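Local coordinates for hypothetical protein CG14615-PA (Drosophila melanogaster, PDB 1SQH) that is of unknown function but has an acetyltransferase-type fold and may act as an acyltransferase, possibly on glycine, at residues V90-F96 and A122-D128. Coordinates in Å, arbitrary orientation, origin at the centre of the assembly. Residues are numbered along the deposited sequence.
Sequences VQSVSFF and ALLTNVD
This is the parallel pair of a beta-alpha-beta unit in the acetyltransferase (GNAT-like) fold. Strand 91-96 leads through helix 104-112 into strand 123-125. Both run the same way, with axes 33° apart and a closest approach of 4.5 Å. Ser92 pairs with Leu123 and Val93 with Leu124. Leu123 N donates to Gln91 O (2.6 Å), Val93 N to Leu123 O (2.7 Å) and Thr125 N to Val93 O (2.8 Å). The strands then splay, as the central parallel strands of this fold do. CA-CA distances grow from 4.5 Å at Ser92-Leu123 to 7.8 Å at Phe96-Asp128. Asn126 turns the corner with left-handed backbone angles (41/54). Water 1 sits in the gap, accepting from Phe95 N (2.9 Å) and donating to Thr125 O (3.1 Å). Ser92 and Leu123 share one face; Val93 and Leu124 share the other. Leu124 (m, chi2 33°) holds CD1 4.3 Å from Val93 CB. Phe95 (p) brings CZ to 4.0 Å from Val127 CG1. Phe96 (t) turns its ring edge to Asp128, CE1 3.9 Å from OD1. Asp128 OD2 accepts from Gly130 N and N-caps helix 129-141. Asn126 (p) swings back: its OD1 accepts from Thr125 OG1 (2.8 Å), and its ND2 donates to Ser94 OG at 2.8 Å. Ser94 OG is hydrogen-bonded to Tyr82 OH too.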
loop_
_atom_site.group_PDB
_atom_site.type_symbol
_atom_site.label_atom_id
_atom_site.label_comp_id
_atom_site.label_asym_id
_atom_site.label_seq_id
_atom_site.Cartn_x
_atom_site.Cartn_y
_atom_site.Cartn_z
ATOM N N VAL A 90 -3.618 13.859 -0.949
ATOM C CA VAL A 90 -5.075 13.830 -1.040
ATOM C C VAL A 90 -5.579 12.832 0.007
ATOM O O VAL A 90 -4.817 12.380 0.865
ATOM C CB VAL A 90 -5.560 13.357 -2.425
ATOM C CG1 VAL A 90 -5.030 14.277 -3.501
ATOM C CG2 VAL A 90 -5.109 11.927 -2.677
ATOM N N GLN A 91 -6.865 12.502 -0.057
ATOM C CA GLN A 91 -7.443 11.543 0.873
ATOM C C GLN A 91 -7.503 10.200 0.152
ATOM O O GLN A 91 -7.904 10.124 -1.014
ATOM C CB GLN A 91 -8.861 11.976 1.297
ATOM C CG GLN A 91 -9.551 11.012 2.279
ATOM C CD GLN A 91 -11.042 11.296 2.461
ATOM O OE1 GLN A 91 -11.832 11.200 1.511
ATOM N NE2 GLN A 91 -11.434 11.641 3.686
ATOM N N SER A 92 -7.081 9.147 0.839
ATOM C CA SER A 92 -7.116 7.810 0.265
ATOM C C SER A 92 -8.111 6.995 1.074
ATOM O O SER A 92 -8.094 7.035 2.307
ATOM C CB SER A 92 -5.732 7.167 0.323
ATOM O OG SER A 92 -4.832 7.845 -0.536
ATOM N N VAL A 93 -8.978 6.271 0.373
ATOM C CA VAL A 93 -9.997 5.463 1.021
ATOM C C VAL A 93 -9.879 3.988 0.671
ATOM O O VAL A 93 -9.656 3.616 -0.484
ATOM C CB VAL A 93 -11.433 5.933 0.627
ATOM C CG1 VAL A 93 -12.471 5.166 1.422
ATOM C CG2 VAL A 93 -11.589 7.424 0.870
ATOM N N SER A 94 -10.011 3.153 1.693
ATOM C CA SER A 94 -9.980 1.703 1.533
ATOM C C SER A 94 -11.233 1.196 2.227
ATOM O O SER A 94 -11.679 1.789 3.208
ATOM C CB SER A 94 -8.749 1.089 2.210
ATOM O OG SER A 94 -8.796 -0.328 2.126
ATOM N N PHE A 95 -11.802 0.109 1.725
ATOM C CA PHE A 95 -12.998 -0.442 2.339
ATOM C C PHE A 95 -13.285 -1.865 1.881
ATOM O O PHE A 95 -12.866 -2.287 0.802
ATOM C CB PHE A 95 -14.204 0.449 2.033
ATOM C CG PHE A 95 -14.476 0.617 0.564
ATOM C CD1 PHE A 95 -15.151 -0.365 -0.154
ATOM C CD2 PHE A 95 -14.033 1.753 -0.111
ATOM C CE1 PHE A 95 -15.390 -0.213 -1.527
ATOM C CE2 PHE A 95 -14.265 1.911 -1.479
ATOM C CZ PHE A 95 -14.943 0.923 -2.184
ATOM N N PHE A 96 -14.004 -2.596 2.725
ATOM C CA PHE A 96 -14.386 -3.962 2.430
ATOM C C PHE A 96 -15.472 -4.422 3.383
ATOM O O PHE A 96 -15.740 -3.795 4.399
ATOM C CB PHE A 96 -13.200 -4.930 2.556
ATOM C CG PHE A 96 -13.423 -6.231 1.836
ATOM C CD1 PHE A 96 -13.239 -6.308 0.457
ATOM C CD2 PHE A 96 -13.920 -7.349 2.511
ATOM C CE1 PHE A 96 -13.544 -7.477 -0.250
ATOM C CE2 PHE A 96 -14.234 -8.525 1.825
ATOM C CZ PHE A 96 -14.046 -8.588 0.437
ATOM N N ALA A 122 -10.234 12.585 -4.051
ATOM C CA ALA A 122 -9.974 11.423 -3.196
ATOM C C ALA A 122 -9.521 10.201 -3.995
ATOM O O ALA A 122 -10.016 9.945 -5.093
ATOM C CB ALA A 122 -11.224 11.076 -2.392
ATOM N N LEU A 123 -8.582 9.441 -3.438
ATOM C CA LEU A 123 -8.089 8.238 -4.113
ATOM C C LEU A 123 -8.638 6.964 -3.463
ATOM O O LEU A 123 -8.459 6.735 -2.262
ATOM C CB LEU A 123 -6.560 8.211 -4.086
ATOM C CG LEU A 123 -5.886 6.949 -4.636
ATOM C CD1 LEU A 123 -6.216 6.782 -6.107
ATOM C CD2 LEU A 123 -4.373 7.041 -4.433
ATOM N N LEU A 124 -9.320 6.150 -4.257
ATOM C CA LEU A 124 -9.884 4.895 -3.781
ATOM C C LEU A 124 -8.839 3.798 -4.024
ATOM O O LEU A 124 -8.573 3.428 -5.172
ATOM C CB LEU A 124 -11.180 4.581 -4.546
ATOM C CG LEU A 124 -12.487 5.247 -4.075
ATOM C CD1 LEU A 124 -12.213 6.635 -3.522
ATOM C CD2 LEU A 124 -13.492 5.289 -5.226
ATOM N N THR A 125 -8.257 3.282 -2.941
ATOM C CA THR A 125 -7.208 2.254 -3.038
ATOM C C THR A 125 -7.668 0.807 -2.850
ATOM O O THR A 125 -8.607 0.523 -2.099
ATOM C CB THR A 125 -6.081 2.531 -2.012
ATOM O OG1 THR A 125 -6.598 2.395 -0.680
ATOM C CG2 THR A 125 -5.528 3.942 -2.193
ATOM N N ASN A 126 -6.977 -0.108 -3.522
ATOM C CA ASN A 126 -7.282 -1.541 -3.446
ATOM C C ASN A 126 -8.780 -1.880 -3.452
ATOM O O ASN A 126 -9.262 -2.607 -2.581
ATOM C CB ASN A 126 -6.602 -2.176 -2.207
ATOM C CG ASN A 126 -6.755 -1.335 -0.943
ATOM O OD1 ASN A 126 -6.015 -0.355 -0.727
ATOM N ND2 ASN A 126 -7.719 -1.705 -0.101
ATOM N N VAL A 127 -9.499 -1.376 -4.454
ATOM C CA VAL A 127 -10.938 -1.615 -4.575
ATOM C C VAL A 127 -11.236 -2.950 -5.233
ATOM O O VAL A 127 -10.733 -3.235 -6.324
ATOM C CB VAL A 127 -11.644 -0.532 -5.427
ATOM C CG1 VAL A 127 -13.154 -0.701 -5.315
ATOM C CG2 VAL A 127 -11.209 0.856 -4.993
ATOM N N ASP A 128 -12.059 -3.757 -4.565
ATOM C CA ASP A 128 -12.442 -5.070 -5.080
ATOM C C ASP A 128 -13.197 -4.889 -6.392
ATOM O O ASP A 128 -13.965 -3.932 -6.549
ATOM C CB ASP A 128 -13.334 -5.788 -4.069
ATOM C CG ASP A 128 -13.647 -7.207 -4.474
ATOM O OD1 ASP A 128 -12.920 -8.128 -4.039
ATOM O OD2 ASP A 128 -14.613 -7.401 -5.242
HETATM O O HOH W 1 -11.271 -0.588 -1.041
#